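Long-range contacts in beta-fructofuranosidase (Arthrobacter, PDB 3WPU), which belongs to the levansucrase/invertase family of the beta-fructosidase clan, whose members share a five-bladed beta-propeller fold: residues V55-V60 / P452-D457; D154-H159 / A183-S188; G257-V262 / T319-L324. All coordinates share one frame; numbering follows the deposited sequence.

Interaction 1 of 3, residues V55-V60 / P452-D457; sequences VTMPTV and PTVKMD
Pro-58 packs on Val-454 of a strand whose next residues carry the shortest polar bond here, the salt bridge from Lys-455 NZ to Asp-457 OD1 at 2.7 Å. The carboxylate offers its syn lone pair, and Asp-470 gives the ammonium a second acidic partner. Strand 454-458 belongs to a four-stranded antiparallel sheet, consistent with one blade of the beta-propeller of this family, and its other side receives the loop 55-60. Across this buried contact the side chains meet through carbon alone: Met-57, Pro-58, Val-60, Pro-452 and Val-454 bring methyl groups and ring carbons, which suits them to the place. Val-454 is its middle: chi1 (-64°) sets its CG1 anti to the carbonyl carbon and turns it to the flank of the pyrrolidine ring, 4.1 Å from Pro-58 CD and as far from Pro-58 CG. The same CG1 meets the methyl of Met-57, whose unbranched chain runs extended beyond CG and crosses the valine at about a right angle; CE ends 4.2 Å from Val-454 CG1. From Thr-56 to Val-60 the loop backbone is itself extended, as a proline within it favours. It is held at two places: Gln-419 gives its NE2 to Pro-58 O and its OE1 to Val-60 N, while Val-55 and Met-57 make backbone bonds to Gly-394 on strand 391-394 of another sheet, which places the loop between two sheets. Farther along, beta-branched Val-60 presents both methyls to one carbon of a second proline ring: CG1 lies 3.8 Å and CG2 3.9 Å from Pro-452 CD.

Interaction 2 of 3, residues D154-H159 / A183-S188; sequences DQSFSH and AFYRNS
Tyr-185 and Asp-154 make the shortest of the hydrogen bonds between the segments: the phenol OH donates to the backbone O of Asp-154 over 2.7 Å, in the carbonyl plane and on a lone pair. A hydroxyl at the tip of a long flat side chain suits the task, since it reaches a carbonyl beyond the paired residues. That loop is shaped from within by an Asx turn, closed by the bond from Ser-156 N to Asp-154 OD1; the same oxygen also accepts from Ser-156 OG, at 2.6 Å. Ser-158 OG is gripped twice. It accepts from Arg-186 N at 2.9 Å and is hydrogen-bonded to His-159 ND1, 2.8 Å away, placed there by a chi1 of 55° that sets OG between the backbone N and the carbonyl carbon. The backbone bonds form where strands 159-169 and 174-184, antiparallel neighbours, meet at the ends remote from their connecting turn. Phe-184 N donates to His-159 O at 3.0 Å, nearly straight at 174°; in return Phe-184 O takes Ser-158 N at 2.8 Å and, weakly, His-159 N. Two residues thus face one, a classic beta bulge. The apolar contacts gather on the aromatic rings. Phe-157 CB lies over one face of the Tyr-185 ring, 4.0 Å from its centroid, a CH-pi contact, and Lys-194 adds a cation-pi interaction with that ring. Phe-157 CB also touches Ala-183 CB. On the bulged pair, His-159 CB rests 3.7 Å from Phe-184 CD2.

Interaction 3 of 3, residues G257-V262 / T319-L324; sequences GETFMV and TEWEFL
Met-261 and Trp-321 carry most of this contact, and they do so through the indole ring. One interaction is CH-pi: Met-261 CE sits 3.6 Å from the centroid of the six-membered ring of Trp-321, only 4° off its normal. A bend at the last torsion of the methionine (chi3 -64°) places that methyl over the ring centre. The sulfur follows at an oblique angle, SD lying 4.8 Å from the same centroid, a Met-aromatic contact. Methionine suits the place because its flexible, polarisable end can settle on a broad flat surface. Plain apolar packing makes up the rest. Met-261 CB reaches Trp-321 CZ3 at 3.5 Å, and Thr-259 CG2 touches Trp-321 CH2 at 3.8 Å. Separately, Leu-324 CD1 meets the Phe-260 ring at its edge, in plane, 3.9 Å from CE1. The one polar atom of the indole is served close by: Trp-321 NE1 bonds to Leu-318 O, which would help to hold the ring's rotation while its carbon face packs. Strands 260-266 and 321-331 are not paired with each other; strand 305-313 runs between them in a five-stranded mixed sheet, and the axes of strands 260-262 and 321-324 come no nearer than 9.0 Å, their directions 56° apart. Trp-321 bridges over Ala-313 of that middle strand, and Leu-225 and Leu-226 of strand 213-226, from another sheet, touch the indole.

Overall arrangement
Interactions 1 and 3 are buried and apolar, whereas interaction 2 lies nearer the surface and is held chiefly by hydrogen bonds. Buried faces are served by carbon contacts; the partly exposed strand ends of interaction 2 leave backbone groups for side-chain hydroxyls to bond. All three use different sheets. Interaction 2 joins paired neighbours in a large mixed sheet, interaction 3 joins strands separated by a third within a five-stranded sheet, and interaction 1 sets a loop against a strand of a small antiparallel sheet. Along the chain, interaction 1 closes a long loop that encloses interactions 2 and 3, which follow in series. It lies on the opposite side of the chain's centre from both.

Interaction 1 of 3, residues V55-V60 / P452-D457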
loop_
_atom_site.group_PDB
_atom_site.type_symbol
_atom_site.label_atom_id
_atom_site.label_comp_id
_atom_site.label_asym_id
_atom_site.label_seq_id
_atom_site.Cartn_x
_atom_site.Cartn_y
_atom_site.Cartn_z
ATOM N N VAL A 55 16.602 -8.529 -4.000
ATOM C CA VAL A 55 15.160 -8.446 -3.887
ATOM C C VAL A 55 14.679 -8.775 -2.470
ATOM O O VAL A 55 13.506 -9.109 -2.253
ATOM C CB VAL A 55 14.463 -9.353 -4.937
ATOM C CG1 VAL A 55 14.724 -8.842 -6.348
ATOM C CG2 VAL A 55 14.829 -10.818 -4.770
ATOM N N THR A 56 15.603 -8.669 -1.522
ATOM C CA THR A 56 15.313 -8.843 -0.105
ATOM C C THR A 56 15.482 -7.526 0.668
ATOM O O THR A 56 16.507 -6.840 0.557
ATOM C CB THR A 56 16.222 -9.920 0.515
ATOM O OG1 THR A 56 15.997 -11.178 -0.131
ATOM C CG2 THR A 56 15.975 -10.068 2.007
ATOM N N MET A 57 14.477 -7.175 1.462
ATOM C CA MET A 57 14.547 -5.995 2.326
ATOM C C MET A 57 15.678 -6.119 3.333
ATOM O O MET A 57 15.821 -7.173 3.926
ATOM C CB MET A 57 13.234 -5.837 3.093
ATOM C CG MET A 57 13.084 -4.521 3.825
ATOM S SD MET A 57 11.484 -4.430 4.670
ATOM C CE MET A 57 11.740 -2.933 5.651
ATOM N N PRO A 58 16.460 -5.047 3.541
ATOM C CA PRO A 58 17.439 -5.030 4.633
ATOM C C PRO A 58 16.827 -5.441 5.935
ATOM O O PRO A 58 15.671 -5.118 6.221
ATOM C CB PRO A 58 17.922 -3.580 4.656
ATOM C CG PRO A 58 17.706 -3.079 3.251
ATOM C CD PRO A 58 16.529 -3.834 2.704
ATOM N N THR A 59 17.606 -6.179 6.737
ATOM C CA THR A 59 17.120 -6.738 7.972
ATOM C C THR A 59 16.897 -5.651 9.019
ATOM O O THR A 59 17.789 -4.828 9.287
ATOM C CB THR A 59 18.118 -7.801 8.462
ATOM O OG1 THR A 59 18.176 -8.897 7.530
ATOM C CG2 THR A 59 17.735 -8.359 9.827
ATOM N N VAL A 60 15.691 -5.626 9.588
ATOM C CA VAL A 60 15.302 -4.621 10.572
ATOM C C VAL A 60 15.774 -5.063 11.950
ATOM O O VAL A 60 15.536 -6.195 12.330
ATOM C CB VAL A 60 13.785 -4.438 10.590
ATOM C CG1 VAL A 60 13.346 -3.441 11.635
ATOM C CG2 VAL A 60 13.352 -3.913 9.216
ATOM N N PRO A 452 12.316 1.067 9.379
ATOM C CA PRO A 452 13.111 2.058 8.682
ATOM C C PRO A 452 12.694 2.068 7.213
ATOM O O PRO A 452 12.394 1.025 6.634
ATOM C CB PRO A 452 14.550 1.545 8.819
ATOM C CG PRO A 452 14.516 0.571 9.977
ATOM C CD PRO A 452 13.147 -0.054 9.864
ATOM N N THR A 453 12.668 3.238 6.622
ATOM C CA THR A 453 12.386 3.350 5.214
ATOM C C THR A 453 13.600 2.845 4.443
ATOM O O THR A 453 14.743 3.100 4.843
ATOM C CB THR A 453 12.084 4.797 4.935
ATOM O OG1 THR A 453 10.866 5.120 5.611
ATOM C CG2 THR A 453 11.934 5.089 3.423
ATOM N N VAL A 454 13.346 2.145 3.344
ATOM C CA VAL A 454 14.420 1.550 2.567
ATOM C C VAL A 454 14.312 2.072 1.157
ATOM O O VAL A 454 13.412 2.824 0.866
ATOM C CB VAL A 454 14.424 -0.000 2.616
ATOM C CG1 VAL A 454 14.678 -0.478 4.035
ATOM C CG2 VAL A 454 13.139 -0.603 2.055
ATOM N N LYS A 455 15.281 1.716 0.322
ATOM C CA LYS A 455 15.344 2.277 -1.027
ATOM C C LYS A 455 15.476 1.155 -2.054
ATOM O O LYS A 455 16.430 0.376 -2.031
ATOM C CB LYS A 455 16.521 3.267 -1.144
ATOM C CG LYS A 455 16.625 3.942 -2.504
ATOM C CD LYS A 455 17.648 5.070 -2.458
ATOM C CE LYS A 455 17.884 5.669 -3.836
ATOM N NZ LYS A 455 18.842 4.866 -4.660
ATOM N N MET A 456 14.545 1.131 -3.005
ATOM C CA MET A 456 14.513 0.129 -4.032
ATOM C C MET A 456 14.712 0.852 -5.350
ATOM O O MET A 456 13.923 1.728 -5.697
ATOM C CB MET A 456 13.157 -0.588 -4.002
ATOM C CG MET A 456 13.003 -1.668 -5.051
ATOM S SD MET A 456 11.397 -2.479 -4.956
ATOM C CE MET A 456 10.281 -1.100 -5.235
ATOM N N ASP A 457 15.775 0.496 -6.067
ATOM C CA ASP A 457 16.021 1.077 -7.392
ATOM C C ASP A 457 15.210 0.339 -8.436
ATOM O O ASP A 457 15.284 -0.886 -8.561
ATOM C CB ASP A 457 17.497 1.068 -7.697
ATOM C CG ASP A 457 18.275 1.995 -6.764
ATOM O OD1 ASP A 457 17.664 2.957 -6.232
ATOM O OD2 ASP A 457 19.477 1.763 -6.570
#

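Interaction 2 of 3, residues D154-H159 / A183-S188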
loop_
_atom_site.group_PDB
_atom_site.type_symbol
_atom_site.label_atom_id
_atom_site.label_comp_id
_atom_site.label_asym_id
_atom_site.label_seq_id
_atom_site.Cartn_x
_atom_site.Cartn_y
_atom_site.Cartn_z
ATOM N N ASP A 154 -27.905 -1.715 6.834
ATOM C CA ASP A 154 -28.037 -2.598 7.992
ATOM C C ASP A 154 -27.167 -2.110 9.147
ATOM O O ASP A 154 -25.944 -2.299 9.174
ATOM C CB ASP A 154 -27.692 -4.032 7.598
ATOM C CG ASP A 154 -27.915 -5.037 8.716
ATOM O OD1 ASP A 154 -28.172 -4.644 9.866
ATOM O OD2 ASP A 154 -27.817 -6.242 8.418
ATOM N N GLN A 155 -27.818 -1.471 10.108
ATOM C CA GLN A 155 -27.136 -0.873 11.252
ATOM C C GLN A 155 -26.910 -1.807 12.424
ATOM O O GLN A 155 -26.469 -1.348 13.468
ATOM C CB GLN A 155 -27.916 0.343 11.729
ATOM C CG GLN A 155 -27.899 1.468 10.736
ATOM C CD GLN A 155 -26.588 2.245 10.759
ATOM O OE1 GLN A 155 -25.916 2.416 9.728
ATOM N NE2 GLN A 155 -26.212 2.685 11.924
ATOM N N SER A 156 -27.194 -3.099 12.269
ATOM C CA SER A 156 -27.009 -4.081 13.349
ATOM C C SER A 156 -25.590 -4.625 13.512
ATOM O O SER A 156 -25.378 -5.595 14.215
ATOM C CB SER A 156 -27.948 -5.287 13.153
ATOM O OG SER A 156 -27.623 -6.000 11.966
ATOM N N PHE A 157 -24.616 -4.001 12.861
ATOM C CA PHE A 157 -23.265 -4.508 12.884
ATOM C C PHE A 157 -22.708 -4.648 14.302
ATOM O O PHE A 157 -23.016 -3.846 15.207
ATOM C CB PHE A 157 -22.325 -3.652 12.031
ATOM C CG PHE A 157 -22.540 -2.168 12.152
ATOM C CD1 PHE A 157 -22.062 -1.472 13.259
ATOM C CD2 PHE A 157 -23.192 -1.451 11.144
ATOM C CE1 PHE A 157 -22.225 -0.100 13.362
ATOM C CE2 PHE A 157 -23.362 -0.074 11.255
ATOM C CZ PHE A 157 -22.884 0.593 12.370
ATOM N N SER A 158 -21.897 -5.665 14.478
ATOM C CA SER A 158 -21.217 -5.912 15.760
ATOM C C SER A 158 -19.886 -5.160 15.850
ATOM O O SER A 158 -19.410 -4.845 16.942
ATOM C CB SER A 158 -20.964 -7.387 15.940
ATOM O OG SER A 158 -20.239 -7.951 14.856
ATOM N N HIS A 159 -19.283 -4.902 14.694
ATOM C CA HIS A 159 -17.986 -4.216 14.596
ATOM C C HIS A 159 -18.077 -3.299 13.403
ATOM O O HIS A 159 -18.829 -3.574 12.474
ATOM C CB HIS A 159 -16.839 -5.195 14.376
ATOM C CG HIS A 159 -16.712 -6.228 15.447
ATOM N ND1 HIS A 159 -17.576 -7.300 15.562
ATOM C CD2 HIS A 159 -15.809 -6.360 16.446
ATOM C CE1 HIS A 159 -17.222 -8.032 16.605
ATOM N NE2 HIS A 159 -16.147 -7.490 17.149
ATOM N N ALA A 183 -18.257 -3.083 7.760
ATOM C CA ALA A 183 -19.205 -3.509 8.800
ATOM C C ALA A 183 -19.181 -5.029 8.925
ATOM O O ALA A 183 -19.175 -5.750 7.933
ATOM C CB ALA A 183 -20.615 -3.031 8.496
ATOM N N PHE A 184 -19.140 -5.510 10.169
ATOM C CA PHE A 184 -19.146 -6.922 10.465
ATOM C C PHE A 184 -20.413 -7.251 11.231
ATOM O O PHE A 184 -20.899 -6.420 12.014
ATOM C CB PHE A 184 -17.972 -7.331 11.352
ATOM C CG PHE A 184 -16.609 -7.036 10.763
ATOM C CD1 PHE A 184 -15.834 -8.053 10.220
ATOM C CD2 PHE A 184 -16.095 -5.736 10.767
ATOM C CE1 PHE A 184 -14.578 -7.778 9.699
ATOM C CE2 PHE A 184 -14.821 -5.466 10.273
ATOM C CZ PHE A 184 -14.083 -6.487 9.715
ATOM N N TYR A 185 -20.895 -8.478 11.037
ATOM C CA TYR A 185 -22.158 -8.932 11.643
ATOM C C TYR A 185 -21.926 -10.283 12.283
ATOM O O TYR A 185 -22.148 -11.323 11.669
ATOM C CB TYR A 185 -23.256 -8.964 10.585
ATOM C CG TYR A 185 -23.472 -7.626 9.947
ATOM C CD1 TYR A 185 -24.475 -6.755 10.396
ATOM C CD2 TYR A 185 -22.663 -7.196 8.900
ATOM C CE1 TYR A 185 -24.665 -5.508 9.813
ATOM C CE2 TYR A 185 -22.853 -5.954 8.316
ATOM C CZ TYR A 185 -23.837 -5.103 8.792
ATOM O OH TYR A 185 -24.033 -3.873 8.200
ATOM N N ARG A 186 -21.433 -10.249 13.523
ATOM C CA ARG A 186 -20.936 -11.448 14.192
ATOM C C ARG A 186 -21.726 -11.755 15.458
ATOM O O ARG A 186 -22.168 -10.844 16.155
ATOM C CB ARG A 186 -19.452 -11.288 14.528
ATOM C CG ARG A 186 -18.543 -11.507 13.310
ATOM C CD ARG A 186 -17.343 -10.583 13.257
ATOM N NE ARG A 186 -16.157 -11.069 13.953
ATOM C CZ ARG A 186 -14.956 -11.303 13.402
ATOM N NH1 ARG A 186 -14.716 -11.164 12.106
ATOM N NH2 ARG A 186 -13.978 -11.712 14.174
ATOM N N ASN A 187 -21.911 -13.047 15.716
ATOM C CA ASN A 187 -22.471 -13.513 16.976
ATOM C C ASN A 187 -21.427 -13.378 18.059
ATOM O O ASN A 187 -20.242 -13.217 17.772
ATOM C CB ASN A 187 -22.909 -14.979 16.880
ATOM C CG ASN A 187 -24.029 -15.197 15.882
ATOM O OD1 ASN A 187 -23.867 -15.918 14.894
ATOM N ND2 ASN A 187 -25.155 -14.569 16.120
ATOM N N SER A 188 -21.868 -13.483 19.308
ATOM C CA SER A 188 -20.975 -13.323 20.455
ATOM C C SER A 188 -19.798 -14.293 20.407
ATOM O O SER A 188 -18.716 -13.976 20.887
ATOM C CB SER A 188 -21.745 -13.493 21.766
ATOM O OG SER A 188 -21.166 -12.698 22.781
#

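Interaction 3 of 3, residues G257-V262 / T319-L324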
loop_
_atom_site.group_PDB
_atom_site.type_symbol
_atom_site.label_atom_id
_atom_site.label_comp_id
_atom_site.label_asym_id
_atom_site.label_seq_id
_atom_site.Cartn_x
_atom_site.Cartn_y
_atom_site.Cartn_z
ATOM N N GLY A 257 -6.510 14.288 -17.149
ATOM C CA GLY A 257 -7.820 14.810 -16.819
ATOM C C GLY A 257 -8.816 13.789 -16.300
ATOM O O GLY A 257 -9.909 14.167 -15.879
ATOM N N GLU A 258 -8.454 12.506 -16.327
ATOM C CA GLU A 258 -9.292 11.450 -15.791
ATOM C C GLU A 258 -8.676 11.000 -14.481
ATOM O O GLU A 258 -7.494 11.186 -14.282
ATOM C CB GLU A 258 -9.356 10.278 -16.757
ATOM C CG GLU A 258 -10.040 10.649 -18.062
ATOM C CD GLU A 258 -10.236 9.476 -18.989
ATOM O OE1 GLU A 258 -9.427 8.523 -18.949
ATOM O OE2 GLU A 258 -11.215 9.522 -19.777
ATOM N N THR A 259 -9.506 10.484 -13.587
ATOM C CA THR A 259 -9.004 9.898 -12.328
ATOM C C THR A 259 -9.364 8.428 -12.261
ATOM O O THR A 259 -10.533 8.047 -12.431
ATOM C CB THR A 259 -9.541 10.638 -11.090
ATOM O OG1 THR A 259 -9.203 12.030 -11.193
ATOM C CG2 THR A 259 -8.915 10.057 -9.779
ATOM N N PHE A 260 -8.362 7.608 -11.931
ATOM C CA PHE A 260 -8.546 6.173 -11.781
ATOM C C PHE A 260 -8.244 5.770 -10.362
ATOM O O PHE A 260 -7.725 6.560 -9.590
ATOM C CB PHE A 260 -7.650 5.388 -12.729
ATOM C CG PHE A 260 -8.028 5.565 -14.169
ATOM C CD1 PHE A 260 -8.982 4.741 -14.738
ATOM C CD2 PHE A 260 -7.430 6.545 -14.928
ATOM C CE1 PHE A 260 -9.362 4.911 -16.068
ATOM C CE2 PHE A 260 -7.804 6.715 -16.259
ATOM C CZ PHE A 260 -8.755 5.896 -16.811
ATOM N N MET A 261 -8.623 4.541 -10.058
ATOM C CA MET A 261 -8.375 3.930 -8.749
ATOM C C MET A 261 -8.047 2.469 -8.960
ATOM O O MET A 261 -8.704 1.789 -9.738
ATOM C CB MET A 261 -9.640 4.060 -7.898
ATOM C CG MET A 261 -9.627 3.339 -6.528
ATOM S SD MET A 261 -11.297 3.167 -5.874
ATOM C CE MET A 261 -11.797 4.869 -5.626
ATOM N N VAL A 262 -7.069 1.966 -8.206
ATOM C CA VAL A 262 -6.882 0.541 -8.062
ATOM C C VAL A 262 -7.190 0.139 -6.634
ATOM O O VAL A 262 -7.193 0.966 -5.712
ATOM C CB VAL A 262 -5.476 0.028 -8.501
ATOM C CG1 VAL A 262 -5.299 0.204 -10.009
ATOM C CG2 VAL A 262 -4.360 0.726 -7.775
ATOM N N THR A 319 -16.898 11.668 -6.349
ATOM C CA THR A 319 -17.944 11.039 -5.545
ATOM C C THR A 319 -18.745 9.951 -6.274
ATOM O O THR A 319 -19.589 9.303 -5.664
ATOM C CB THR A 319 -18.934 12.097 -5.047
ATOM O OG1 THR A 319 -19.468 12.796 -6.190
ATOM C CG2 THR A 319 -18.256 13.067 -4.171
ATOM N N GLU A 320 -18.501 9.764 -7.577
ATOM C CA GLU A 320 -19.164 8.731 -8.372
ATOM C C GLU A 320 -18.104 8.022 -9.202
ATOM O O GLU A 320 -17.287 8.680 -9.811
ATOM C CB GLU A 320 -20.197 9.354 -9.311
ATOM C CG GLU A 320 -21.376 9.930 -8.545
ATOM C CD GLU A 320 -22.384 10.629 -9.426
ATOM O OE1 GLU A 320 -23.311 11.245 -8.862
ATOM O OE2 GLU A 320 -22.248 10.578 -10.668
ATOM N N TRP A 321 -18.152 6.692 -9.197
ATOM C CA TRP A 321 -17.154 5.831 -9.820
ATOM C C TRP A 321 -17.859 4.727 -10.596
ATOM O O TRP A 321 -18.998 4.338 -10.256
ATOM C CB TRP A 321 -16.247 5.213 -8.723
ATOM C CG TRP A 321 -15.367 6.242 -8.079
ATOM C CD1 TRP A 321 -15.731 7.152 -7.134
ATOM C CD2 TRP A 321 -13.992 6.502 -8.363
ATOM N NE1 TRP A 321 -14.700 7.965 -6.822
ATOM C CE2 TRP A 321 -13.602 7.592 -7.554
ATOM C CE3 TRP A 321 -13.055 5.933 -9.233
ATOM C CZ2 TRP A 321 -12.323 8.107 -7.564
ATOM C CZ3 TRP A 321 -11.764 6.474 -9.250
ATOM C CH2 TRP A 321 -11.413 7.532 -8.404
ATOM N N GLU A 322 -17.184 4.226 -11.625
ATOM C CA GLU A 322 -17.621 3.041 -12.353
ATOM C C GLU A 322 -16.487 2.019 -12.282
ATOM O O GLU A 322 -15.307 2.354 -12.444
ATOM C CB GLU A 322 -17.998 3.333 -13.822
ATOM C CG GLU A 322 -16.852 3.713 -14.690
ATOM C CD GLU A 322 -17.268 4.073 -16.111
ATOM O OE1 GLU A 322 -16.362 4.153 -16.946
ATOM O OE2 GLU A 322 -18.467 4.334 -16.353
ATOM N N PHE A 323 -16.857 0.782 -12.033
ATOM C CA PHE A 323 -15.926 -0.316 -12.126
ATOM C C PHE A 323 -15.481 -0.488 -13.566
ATOM O O PHE A 323 -16.261 -0.252 -14.516
ATOM C CB PHE A 323 -16.569 -1.629 -11.695
ATOM C CG PHE A 323 -16.662 -1.829 -10.205
ATOM C CD1 PHE A 323 -15.543 -1.753 -9.426
ATOM C CD2 PHE A 323 -17.867 -2.144 -9.619
ATOM C CE1 PHE A 323 -15.612 -1.974 -8.060
ATOM C CE2 PHE A 323 -17.966 -2.366 -8.255
ATOM C CZ PHE A 323 -16.837 -2.279 -7.479
ATOM N N LEU A 324 -14.230 -0.876 -13.721
ATOM C CA LEU A 324 -13.682 -1.366 -14.973
ATOM C C LEU A 324 -13.169 -2.788 -14.740
ATOM O O LEU A 324 -13.076 -3.238 -13.576
ATOM C CB LEU A 324 -12.567 -0.442 -15.466
ATOM C CG LEU A 324 -12.993 0.994 -15.779
ATOM C CD1 LEU A 324 -11.815 1.877 -16.143
ATOM C CD2 LEU A 324 -14.038 1.040 -16.891
#